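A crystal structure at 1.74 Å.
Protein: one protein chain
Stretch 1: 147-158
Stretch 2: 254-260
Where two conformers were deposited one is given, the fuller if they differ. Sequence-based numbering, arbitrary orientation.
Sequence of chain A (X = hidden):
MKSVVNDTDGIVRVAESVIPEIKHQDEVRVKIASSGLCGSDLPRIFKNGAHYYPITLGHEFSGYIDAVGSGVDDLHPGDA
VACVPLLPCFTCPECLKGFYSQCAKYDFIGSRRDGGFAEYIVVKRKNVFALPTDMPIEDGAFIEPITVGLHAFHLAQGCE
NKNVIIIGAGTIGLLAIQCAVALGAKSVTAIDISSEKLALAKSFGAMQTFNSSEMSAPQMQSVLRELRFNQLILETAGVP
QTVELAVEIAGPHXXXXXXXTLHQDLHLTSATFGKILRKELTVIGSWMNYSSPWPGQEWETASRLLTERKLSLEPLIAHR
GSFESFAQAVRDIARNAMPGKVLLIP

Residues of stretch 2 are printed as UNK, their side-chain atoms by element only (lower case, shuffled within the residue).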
# COMPACT_ATOMS: atom_id res chain seq x y z
N THR A 147 14.01 -3.30 16.53
CA THR A 147 12.94 -2.32 16.42
C THR A 147 12.51 -2.07 14.98
O THR A 147 11.42 -1.56 14.78
CB THR A 147 13.31 -0.95 17.03
OG1 THR A 147 14.42 -0.36 16.33
CG2 THR A 147 13.63 -1.11 18.53
N VAL A 148 13.34 -2.42 14.00
CA VAL A 148 12.93 -2.28 12.60
C VAL A 148 11.66 -3.10 12.34
O VAL A 148 10.64 -2.58 11.83
CB VAL A 148 14.04 -2.72 11.65
CG1 VAL A 148 13.55 -2.71 10.22
CG2 VAL A 148 15.25 -1.79 11.80
N GLY A 149 11.71 -4.38 12.70
CA GLY A 149 10.59 -5.27 12.53
C GLY A 149 9.43 -4.87 13.42
O GLY A 149 8.28 -4.91 12.99
N LEU A 150 9.73 -4.46 14.65
CA LEU A 150 8.69 -4.05 15.57
C LEU A 150 7.95 -2.83 15.05
O LEU A 150 6.75 -2.71 15.24
CB LEU A 150 9.26 -3.74 16.95
CG LEU A 150 9.75 -4.97 17.73
CD1 LEU A 150 10.19 -4.52 19.13
CD2 LEU A 150 8.64 -5.99 17.84
N HIS A 151 8.68 -1.93 14.40
CA HIS A 151 8.05 -0.73 13.85
C HIS A 151 7.06 -1.09 12.75
O HIS A 151 5.96 -0.54 12.70
CB HIS A 151 9.10 0.23 13.28
CG HIS A 151 8.50 1.51 12.79
ND1 HIS A 151 7.88 2.41 13.63
CD2 HIS A 151 8.40 2.03 11.54
CE1 HIS A 151 7.43 3.43 12.92
NE2 HIS A 151 7.75 3.23 11.65
N ALA A 152 7.46 -2.02 11.89
CA ALA A 152 6.53 -2.52 10.85
C ALA A 152 5.30 -3.18 11.46
O ALA A 152 4.18 -2.90 11.00
CB ALA A 152 7.24 -3.47 9.92
N PHE A 153 5.47 -4.04 12.47
CA PHE A 153 4.31 -4.61 13.17
C PHE A 153 3.40 -3.52 13.76
O PHE A 153 2.17 -3.61 13.70
CB PHE A 153 4.74 -5.56 14.30
CG PHE A 153 5.43 -6.81 13.82
CD1 PHE A 153 5.23 -7.29 12.54
CD2 PHE A 153 6.30 -7.49 14.66
CE1 PHE A 153 5.87 -8.44 12.10
CE2 PHE A 153 6.94 -8.65 14.22
CZ PHE A 153 6.74 -9.11 12.94
N HIS A 154 4.01 -2.50 14.34
CA HIS A 154 3.26 -1.39 14.92
C HIS A 154 2.42 -0.68 13.87
O HIS A 154 1.25 -0.38 14.10
CB HIS A 154 4.21 -0.40 15.59
CG HIS A 154 3.51 0.78 16.19
ND1 HIS A 154 4.13 2.00 16.37
CD2 HIS A 154 2.26 0.92 16.68
CE1 HIS A 154 3.28 2.85 16.92
NE2 HIS A 154 2.14 2.22 17.12
N LEU A 155 3.00 -0.42 12.70
CA LEU A 155 2.26 0.25 11.63
C LEU A 155 1.10 -0.60 11.15
O LEU A 155 0.10 -0.07 10.68
CB LEU A 155 3.16 0.58 10.45
CG LEU A 155 4.22 1.66 10.72
CD1 LEU A 155 5.08 1.83 9.49
CD2 LEU A 155 3.56 2.97 11.11
N ALA A 156 1.24 -1.92 11.28
CA ALA A 156 0.20 -2.86 10.86
C ALA A 156 -0.82 -3.15 11.95
O ALA A 156 -1.67 -4.02 11.78
CB ALA A 156 0.83 -4.16 10.39
N GLN A 157 -0.73 -2.42 13.06
CA GLN A 157 -1.62 -2.58 14.21
C GLN A 157 -1.44 -3.97 14.85
O GLN A 157 -2.40 -4.57 15.34
CB GLN A 157 -3.09 -2.35 13.82
CG GLN A 157 -3.44 -0.89 13.52
CD GLN A 157 -2.85 -0.39 12.21
OE1 GLN A 157 -2.98 -1.04 11.16
NE2 GLN A 157 -2.20 0.77 12.26
N GLY A 158 -0.22 -4.46 14.82
CA GLY A 158 0.14 -5.66 15.57
C GLY A 158 0.13 -6.93 14.75
O GLY A 158 -0.37 -6.95 13.63
N UNK A 254 -4.63 -9.05 2.61
CA UNK A 254 -3.38 -9.14 3.34
C UNK A 254 -2.82 -7.76 3.56
O UNK A 254 -3.07 -6.83 2.78
c UNK A 254 -2.35 -10.02 2.60
N UNK A 255 -2.11 -7.62 4.67
CA UNK A 255 -1.28 -6.45 4.92
C UNK A 255 0.12 -6.75 4.44
O UNK A 255 0.70 -7.79 4.77
c UNK A 255 -2.55 -5.53 6.94
c UNK A 255 -1.25 -6.08 6.39
c UNK A 255 -2.49 -5.44 8.44
n UNK A 255 -2.60 -4.23 8.96
o UNK A 255 -2.31 -6.45 9.13
N UNK A 256 0.69 -5.84 3.66
CA UNK A 256 2.05 -6.02 3.17
C UNK A 256 2.93 -4.86 3.58
O UNK A 256 2.86 -3.77 3.01
c UNK A 256 2.06 -6.18 1.64
c UNK A 256 3.19 -6.39 -0.56
c UNK A 256 4.46 -6.99 1.51
c UNK A 256 3.40 -6.07 0.90
N UNK A 257 3.78 -5.11 4.58
CA UNK A 257 4.67 -4.08 5.12
C UNK A 257 6.01 -4.11 4.42
O UNK A 257 6.69 -5.14 4.38
c UNK A 257 4.86 -4.27 6.61
N UNK A 258 6.38 -2.97 3.86
CA UNK A 258 7.60 -2.86 3.08
C UNK A 258 8.68 -2.29 3.96
O UNK A 258 8.59 -1.15 4.39
c UNK A 258 6.29 -2.41 0.87
c UNK A 258 7.38 -1.98 1.85
c UNK A 258 6.60 -3.76 0.27
c UNK A 258 6.13 -1.35 -0.22
N UNK A 259 9.70 -3.10 4.21
CA UNK A 259 10.76 -2.75 5.13
C UNK A 259 12.04 -2.52 4.35
O UNK A 259 12.84 -1.63 4.67
c UNK A 259 9.61 -4.14 6.87
c UNK A 259 10.94 -3.88 6.16
c UNK A 259 12.02 -3.53 7.15
N UNK A 260 12.21 -3.30 3.29
CA UNK A 260 13.42 -3.29 2.49
C UNK A 260 13.42 -2.24 1.40
O UNK A 260 12.49 -2.16 0.60

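Position 254 carries one side-chain carbon and nothing more, which makes it Ala 254. It lies out of reach of the helix, so the contact asks nothing of it.

Position 255 opens the strand. Its side chain has three carbons, the third bearing one oxygen and one nitrogen: a terminal amide at the end of a two-carbon arm. The amide nitrogen lies 3.0 Å from Ala 156 O and 3.7 Å from Ala 156 CB. An amide on a single CB would be asparagine; the extra carbon makes this Gln 255. Its CA-to-CB bond points toward the helix, and with chi1 at m and chi2 at t the arm reaches far enough for NE2 to donate a hydrogen bond to Ala 156 O, at an N-H...O angle of 158°. OE1 is hydrogen-bonded elsewhere in the structure, so both ends of the amide are used.

Position 256 has four side-chain carbons, forked at the second, with no polar atom. That pattern is leucine, Leu 256, deposited in two conformers of which one is given. It is buried, but its side chain is out of reach of stretch 1, so its packing must be sought elsewhere in the structure.

Position 257 again has a lone carbon, directed toward the helix. This CB stands 4.2 Å from Ala 152 CB, and the residue is Ala 257. Ala 152 CA and Ala 257 CA are 6.2 Å apart; a methyl from each backbone meets in that space, and the helix and strand come close with little between them.

Position 258 repeats the four carbons forked at the second: Leu 258. Its CA-to-CB bond points away, and the side chain makes no contact with stretch 1.

Position 259 has three side-chain carbons, forked at the first, with no oxygen, which excludes threonine and gives Val 259. It too has two deposited conformers, one given. Its CG1 sits 3.5 Å from Val 148 CG1, while its CG2 lies 3.9 Å from Ala 152 CB, so the fork touches residues one helical turn apart.

Position 260 has no side-chain atoms and is Gly 260, beyond the reach of the helix.

The contact follows a simple periodicity. Along the chain, 255, 257 and 259 face the helix, and Val 148, Ala 152 and Ala 156 answer at intervals of four residues. At one end valine meets valine; in the middle, alanine against alanine permits a close approach; at the other, the apolar packing gives way to a polar tie. That change falls where the helix finishes: Ala 156 is the first residue to leave helical phi/psi, and its carbonyl accepts the amide of Gln 255. The rule to read here is economical: small side chains sit where the backbones come closest, branched ones fill the wider end, and one well-aimed amide reaches the backbone just past the helix. Only 252 Å² is buried, both sides summed.

Stretch 2 (254-260) AQLALVG
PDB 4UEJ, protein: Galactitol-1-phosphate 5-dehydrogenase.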